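Local coordinates for periplasmic His/Glu/Gln/Arg/opine family-binding protein (Silicibacter pomeroyi, PDB 3I6V), which binds lysine and probably captures basic or polar amino acids in the periplasm for uptake by an ABC transporter, at residues S94-T99 and A148-R153; V109-A114 and A126-F131. One frame throughout, in Å; residues are numbered along the deposited sequence.

Contact 1: residues S94-T99 and A148-R153; sequences SSYVAT and AVFADR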
# COMPACT_ATOMS: atom_id res chain seq x y z
N SER A 94 1.42 -11.01 2.56
CA SER A 94 0.64 -11.08 1.33
C SER A 94 -0.11 -12.41 1.33
O SER A 94 0.35 -13.39 1.96
CB SER A 94 1.56 -10.98 0.13
OG SER A 94 2.15 -9.70 0.06
N SER A 95 -1.25 -12.46 0.65
CA SER A 95 -2.14 -13.63 0.70
C SER A 95 -2.84 -13.84 -0.62
O SER A 95 -2.93 -12.91 -1.44
CB SER A 95 -3.23 -13.45 1.76
OG SER A 95 -2.69 -13.11 3.01
N TYR A 96 -3.32 -15.06 -0.82
CA TYR A 96 -4.13 -15.40 -1.99
C TYR A 96 -5.60 -15.33 -1.61
O TYR A 96 -6.00 -15.75 -0.52
CB TYR A 96 -3.83 -16.79 -2.53
CG TYR A 96 -2.44 -17.00 -3.07
CD1 TYR A 96 -1.39 -17.39 -2.23
CD2 TYR A 96 -2.17 -16.82 -4.43
CE1 TYR A 96 -0.09 -17.59 -2.72
CE2 TYR A 96 -0.90 -17.02 -4.93
CZ TYR A 96 0.13 -17.40 -4.08
OH TYR A 96 1.37 -17.59 -4.61
N VAL A 97 -6.40 -14.83 -2.54
CA VAL A 97 -7.86 -14.82 -2.38
C VAL A 97 -8.52 -15.39 -3.61
O VAL A 97 -8.10 -15.11 -4.73
CB VAL A 97 -8.43 -13.42 -2.02
CG1 VAL A 97 -9.96 -13.36 -2.31
CG2 VAL A 97 -8.21 -13.15 -0.57
N ALA A 98 -9.56 -16.21 -3.40
CA ALA A 98 -10.21 -16.90 -4.49
C ALA A 98 -11.74 -17.04 -4.25
O ALA A 98 -12.24 -16.67 -3.18
CB ALA A 98 -9.56 -18.30 -4.67
N THR A 99 -12.44 -17.59 -5.23
CA THR A 99 -13.89 -17.88 -5.09
C THR A 99 -14.18 -19.31 -4.56
O THR A 99 -15.32 -19.60 -4.18
CB THR A 99 -14.64 -17.65 -6.40
OG1 THR A 99 -14.13 -18.53 -7.41
CG2 THR A 99 -14.49 -16.19 -6.90
N ALA A 148 -7.09 -16.70 -8.92
CA ALA A 148 -6.96 -16.07 -7.62
C ALA A 148 -6.27 -14.72 -7.77
O ALA A 148 -5.75 -14.39 -8.83
CB ALA A 148 -6.16 -16.98 -6.65
N VAL A 149 -6.27 -13.95 -6.70
CA VAL A 149 -5.53 -12.69 -6.65
C VAL A 149 -4.52 -12.83 -5.52
O VAL A 149 -4.83 -13.40 -4.47
CB VAL A 149 -6.46 -11.46 -6.39
CG1 VAL A 149 -7.36 -11.72 -5.17
CG2 VAL A 149 -5.64 -10.18 -6.20
N PHE A 150 -3.31 -12.31 -5.75
CA PHE A 150 -2.27 -12.27 -4.70
C PHE A 150 -2.00 -10.80 -4.38
O PHE A 150 -1.61 -10.04 -5.26
CB PHE A 150 -1.02 -12.97 -5.23
CG PHE A 150 0.09 -13.13 -4.21
CD1 PHE A 150 -0.10 -13.91 -3.06
CD2 PHE A 150 1.33 -12.51 -4.42
CE1 PHE A 150 0.94 -14.07 -2.12
CE2 PHE A 150 2.38 -12.66 -3.51
CZ PHE A 150 2.19 -13.44 -2.36
N ALA A 151 -2.21 -10.41 -3.13
CA ALA A 151 -2.18 -9.01 -2.74
C ALA A 151 -1.89 -8.88 -1.28
O ALA A 151 -1.79 -9.87 -0.56
CB ALA A 151 -3.58 -8.33 -3.06
N ASP A 152 -1.78 -7.64 -0.83
CA ASP A 152 -1.52 -7.35 0.56
C ASP A 152 -2.68 -7.85 1.41
O ASP A 152 -3.87 -7.61 1.06
CB ASP A 152 -1.38 -5.86 0.70
CG ASP A 152 -1.10 -5.44 2.09
OD1 ASP A 152 0.09 -5.51 2.50
OD2 ASP A 152 -2.06 -4.98 2.75
N ARG A 153 -2.34 -8.53 2.51
CA ARG A 153 -3.33 -9.15 3.37
C ARG A 153 -4.24 -8.08 3.98
O ARG A 153 -5.46 -8.30 4.10
CB ARG A 153 -2.70 -9.99 4.48
CG ARG A 153 -3.77 -10.75 5.32
CD ARG A 153 -3.18 -11.72 6.38
NE ARG A 153 -4.30 -12.23 7.15
CZ ARG A 153 -5.04 -13.28 6.80
NH1 ARG A 153 -4.76 -14.00 5.72
NH2 ARG A 153 -6.06 -13.63 7.57

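Contact 2: residues V109-A114 and A126-F131; sequences VAAQTA and ATLVEF. With LYS (lysine), chain B.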
# COMPACT_ATOMS: atom_id res chain seq x y z
N VAL A 109 -2.95 -15.99 -11.92
CA VAL A 109 -3.03 -15.21 -10.69
C VAL A 109 -2.96 -13.72 -11.03
O VAL A 109 -2.07 -13.28 -11.76
CB VAL A 109 -1.99 -15.65 -9.61
CG1 VAL A 109 -2.16 -14.84 -8.32
CG2 VAL A 109 -2.17 -17.13 -9.25
N ALA A 110 -3.97 -12.98 -10.59
CA ALA A 110 -4.04 -11.54 -10.78
C ALA A 110 -3.18 -10.83 -9.72
O ALA A 110 -3.15 -11.23 -8.56
CB ALA A 110 -5.50 -11.05 -10.66
N ALA A 111 -2.49 -9.78 -10.13
CA ALA A 111 -1.77 -8.92 -9.18
C ALA A 111 -1.73 -7.54 -9.77
O ALA A 111 -1.71 -7.36 -11.01
CB ALA A 111 -0.33 -9.43 -8.93
N GLN A 112 -1.69 -6.54 -8.91
CA GLN A 112 -1.48 -5.18 -9.38
C GLN A 112 -0.11 -4.98 -10.01
O GLN A 112 0.92 -5.45 -9.47
CB GLN A 112 -1.73 -4.16 -8.26
CG GLN A 112 -1.56 -2.69 -8.72
CD GLN A 112 -2.02 -1.68 -7.69
OE1 GLN A 112 -2.03 -1.95 -6.50
NE2 GLN A 112 -2.43 -0.51 -8.14
N THR A 113 -0.08 -4.24 -11.12
CA THR A 113 1.16 -3.91 -11.80
C THR A 113 2.14 -3.18 -10.88
O THR A 113 1.72 -2.45 -10.00
CB THR A 113 0.91 -2.97 -13.02
OG1 THR A 113 -0.10 -3.56 -13.86
CG2 THR A 113 2.12 -2.86 -13.84
N ALA A 114 3.44 -3.38 -11.10
CA ALA A 114 4.48 -2.66 -10.34
C ALA A 114 4.40 -2.85 -8.83
O ALA A 114 4.60 -1.89 -8.08
CB ALA A 114 4.48 -1.11 -10.70
N ALA A 126 3.09 -19.84 -11.29
CA ALA A 126 1.78 -19.30 -11.71
C ALA A 126 1.92 -18.45 -12.96
O ALA A 126 3.01 -17.99 -13.27
CB ALA A 126 1.12 -18.52 -10.58
N THR A 127 0.82 -18.28 -13.70
CA THR A 127 0.76 -17.33 -14.81
C THR A 127 0.28 -15.98 -14.25
O THR A 127 -0.79 -15.89 -13.65
CB THR A 127 -0.17 -17.85 -15.92
OG1 THR A 127 0.44 -19.00 -16.51
CG2 THR A 127 -0.41 -16.81 -17.01
N LEU A 128 1.10 -14.94 -14.44
CA LEU A 128 0.78 -13.61 -13.91
C LEU A 128 -0.08 -12.82 -14.89
O LEU A 128 0.28 -12.67 -16.03
CB LEU A 128 2.08 -12.83 -13.66
CG LEU A 128 1.95 -11.32 -13.34
CD1 LEU A 128 1.18 -11.07 -12.09
CD2 LEU A 128 3.33 -10.63 -13.29
N VAL A 129 -1.19 -12.27 -14.42
CA VAL A 129 -1.83 -11.17 -15.15
C VAL A 129 -1.86 -9.90 -14.28
O VAL A 129 -2.33 -9.91 -13.13
CB VAL A 129 -3.24 -11.58 -15.75
CG1 VAL A 129 -4.17 -12.08 -14.65
CG2 VAL A 129 -3.88 -10.41 -16.53
N GLU A 130 -1.36 -8.81 -14.85
CA GLU A 130 -1.25 -7.53 -14.14
C GLU A 130 -2.40 -6.58 -14.44
O GLU A 130 -2.79 -6.47 -15.59
CB GLU A 130 0.06 -6.86 -14.54
CG GLU A 130 1.25 -7.60 -13.98
CD GLU A 130 2.57 -6.93 -14.29
OE1 GLU A 130 3.08 -6.18 -13.43
OE2 GLU A 130 3.14 -7.18 -15.38
N PHE A 131 -2.89 -5.89 -13.42
CA PHE A 131 -3.95 -4.88 -13.55
C PHE A 131 -3.50 -3.56 -12.93
O PHE A 131 -2.77 -3.55 -11.93
CB PHE A 131 -5.23 -5.37 -12.83
CG PHE A 131 -5.80 -6.59 -13.45
CD1 PHE A 131 -5.40 -7.86 -13.02
CD2 PHE A 131 -6.66 -6.48 -14.54
CE1 PHE A 131 -5.88 -9.01 -13.62
CE2 PHE A 131 -7.15 -7.63 -15.17
CZ PHE A 131 -6.76 -8.90 -14.70
N LYS B . 2.98 -2.97 -0.55
CA LYS B . 2.95 -3.57 -1.92
C LYS B . 4.02 -2.96 -2.80
O LYS B . 4.66 -1.99 -2.37
CB LYS B . 1.56 -3.37 -2.57
CG LYS B . 1.19 -1.92 -2.89
CD LYS B . -0.26 -1.85 -3.47
CE LYS B . -0.68 -0.40 -3.90
NZ LYS B . -2.16 -0.39 -4.36
OXT LYS B . 4.26 -3.42 -3.95

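Contact 1: residues S94-T99 and A148-R153
Tyr-96 and Phe-150 meet ring against ring on one face of an antiparallel strand pair, within the alpha/beta lobe of a type II periplasmic binding protein fold. Phe-150 presents CD1, which stands 3.5 Å above the plane of the Tyr-96 ring and over its centre. The planes lie 38° apart, so the two rings cross obliquely. CG of Phe-150 is anti to its backbone N (chi1 -174°). At the other end of this ring CZ lies 3.6 Å from Ser-94 CB; a serine, with its short side chain, fits close to it. On the other face Val-97 and Val-149 lie side by side, Val-97 CB 3.7 Å from Val-149 CG1, branched residues that fill space close to the main chain. Between the faces, Ser-95 with Ala-151 and Val-97 with Val-149 each exchange two backbone hydrogen bonds; the one from Val-97 N to Val-149 O measures 2.9 Å.

Outside the pair, Tyr-120 stacks on Phe-150, and Ile-121, like Tyr-120 on helix 116-123, touches the side chains of both Tyr-96 and Phe-150. An alanine in place of Tyr-96 would probably open a gap beside Phe-150 CD1, where the tyrosine ring had lain, and leave the phenylalanine ring less firmly fixed. Where strand 148-152 runs into helix 153-162, Ser-95 OG lies 3.4 Å from Arg-153 CB, while its polar partner is Asp-173 OD1. The same carboxylate oxygen forms a salt bridge with Arg-153 NH1, so one acid serves a hydroxyl and a guanidinium, and the Phe-169 ring makes a cation-pi contact with Arg-153. Asp-152, short and carrying a carboxylate, suits the N-cap of helix 153-162: its OD2 is hydrogen-bonded to Tyr-155 N and to Tyr-18 OH.

Contact 2: residues V109-A114 and A126-F131
Gln-112 and Phe-131 pair at the C-terminal ends of two parallel strands, the strands of a beta-alpha-beta unit, where the sheet meets the lysine pocket. From CB, 3.9 Å from Phe-131 O, the glutamine passes this carbonyl again with CG at 3.5 Å. CG is anti to the backbone N (chi1 -178°), and the chain stays extended beyond it. CD lies 3.6 Å from NZ of the bound lysine, and OE1 accepts a hydrogen bond from that ammonium at 2.7 Å. NE2 turns to Glu-12 OE2 and Ala-132 O, which should fix the rotation of the amide; a glutamine suits the site because it accepts at one atom and donates at the other.

Phe-131 O accepts a hydrogen bond from Thr-113 N at 2.9 Å and a weak one from Thr-113 OG1. Small Ala-110 accommodates the phenylalanine ring, its CB 3.6 Å from Phe-131 CE1. The Phe-131 side chain packs on helix 134-142 beside Thr-137 and Ala-140, whereas the side chains of Val-109 and Leu-128 touch Ile-121 of the crossover helix 116-123, and strand 148-152 borders Ala-110.

Contacts 1 and 2 belong to one mixed sheet, with their centres 11 Å apart, and contact 2 is nested in the chain loop that contact 1 closes. Strands 148-152 and 108-112 join them through Ala-110: its N lies 2.9 Å from Ala-148 O and its O 3.0 Å from Phe-150 N, both probable backbone hydrogen bonds. The four strands therefore run in the order 93-98, 148-152, 108-112, 127-131, the first antiparallel to the rest. Both contacts approach the lysine: contact 2 binds it directly, while in contact 1 the nearest atoms of the Asp-152 side chain and the lysine are about 5 Å apart and Ser-94 OG is hydrogen-bonded to the pocket residue Gln-117.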